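Local coordinates for protein PbICP-C (Plasmodium berghei, PDB 3PNR) that probably inhibits papain-like cysteine proteases, as the C-terminal, immunoglobulin-like inhibitory domain of a falstatin-family protein of the malaria parasite, at residues P170-P173 and T174-A177. Numbering follows the deposited sequence.
Sequences PFSP and TSGA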
# COMPACT_ATOMS: atom_id res chain seq x y z
N PRO B 170 1.26 -6.49 -10.76
CA PRO B 170 1.29 -6.18 -12.19
C PRO B 170 2.59 -5.50 -12.60
O PRO B 170 3.05 -5.64 -13.74
CB PRO B 170 0.12 -5.20 -12.36
CG PRO B 170 -0.80 -5.53 -11.22
CD PRO B 170 0.08 -5.93 -10.09
N PHE B 171 3.17 -4.75 -11.67
CA PHE B 171 4.37 -3.99 -11.94
C PHE B 171 5.63 -4.80 -11.62
O PHE B 171 6.74 -4.32 -11.84
CB PHE B 171 4.36 -2.68 -11.15
CG PHE B 171 4.15 -2.86 -9.66
CD1 PHE B 171 2.87 -2.86 -9.13
CD2 PHE B 171 5.23 -3.02 -8.80
CE1 PHE B 171 2.66 -3.01 -7.77
CE2 PHE B 171 5.03 -3.16 -7.44
CZ PHE B 171 3.75 -3.16 -6.92
N SER B 172 5.43 -6.01 -11.10
CA SER B 172 6.54 -6.93 -10.81
C SER B 172 6.04 -8.36 -10.59
O SER B 172 6.13 -8.89 -9.47
CB SER B 172 7.34 -6.45 -9.60
OG SER B 172 8.67 -6.95 -9.67
N PRO B 173 5.54 -8.99 -11.66
CA PRO B 173 4.84 -10.28 -11.67
C PRO B 173 5.66 -11.46 -11.15
O PRO B 173 5.09 -12.43 -10.67
CB PRO B 173 4.50 -10.48 -13.15
CG PRO B 173 4.50 -9.12 -13.72
CD PRO B 173 5.57 -8.39 -13.00
N THR B 174 6.98 -11.38 -11.24
CA THR B 174 7.82 -12.49 -10.79
C THR B 174 8.05 -12.43 -9.28
O THR B 174 8.42 -13.43 -8.66
CB THR B 174 9.16 -12.51 -11.52
OG1 THR B 174 9.70 -11.19 -11.57
CG2 THR B 174 8.98 -13.03 -12.95
N SER B 175 7.81 -11.26 -8.69
CA SER B 175 8.03 -11.06 -7.27
C SER B 175 6.93 -11.70 -6.43
O SER B 175 5.96 -11.04 -6.07
CB SER B 175 8.12 -9.57 -6.95
OG SER B 175 9.06 -8.90 -7.78
N GLY B 176 7.10 -12.98 -6.12
CA GLY B 176 6.27 -13.65 -5.13
C GLY B 176 4.83 -13.89 -5.53
O GLY B 176 3.91 -13.73 -4.72
N ALA B 177 4.63 -14.30 -6.78
CA ALA B 177 3.29 -14.63 -7.28
C ALA B 177 2.78 -15.96 -6.71
O ALA B 177 3.43 -16.99 -6.85
CB ALA B 177 3.28 -14.66 -8.81
O HOH W 1 3.82 -10.84 -8.18
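Ser172 and Ser175 meet at both backbone and side chain, closing a type I beta turn with Pro173 and Thr174 at its two central positions. The amide N of Ser175 gives its hydrogen to Ser172 O at 3.0 Å; the N-H...O angle is 148°, and the donor sits well above the carbonyl plane. A second link runs between the hydroxyls, Ser172 OG to Ser175 OG at 2.7 Å, in which either may be the donor. It forms because Ser172 swings its hydroxyl to the far side from its own N (chi1 -155°), while Ser175 places OG opposite its carbonyl carbon. Serine suits both ends of the turn, its short side chain carrying a hydroxyl close enough to the backbone to bridge it.

Pro173 suits the second turn position because its ring restricts phi to the value needed there, and its lack of an N-H costs nothing where the turn needs no donor. Its CB touches Thr174 N at 3.3 Å, and the side chain packs on Tyr168 of strand 159-168. Thr174, third in the turn, exposes its side chain, with CB 3.7 Å from Pro173 C. Pro173 O lies 3.4 Å from Ala177 CB, a small methyl that also touches Tyr168. Ser175 centres an inverse gamma turn, with a weak bond from Gly176 N to Thr174 O at 2.9 Å; Gly176 has positive phi, a conformation easy for glycine.

This loop joins strands 159-168 and 178-186. Phe171 stacks edge-to-face with an aromatic side chain of another protein's chain, probably the target protease, which Pro170 and Ser172 also touch. The two Ser172-Ser175 links help fix the turn beside these residues, while bonds to Tyr67 and Asn41 tie the loop to the fold.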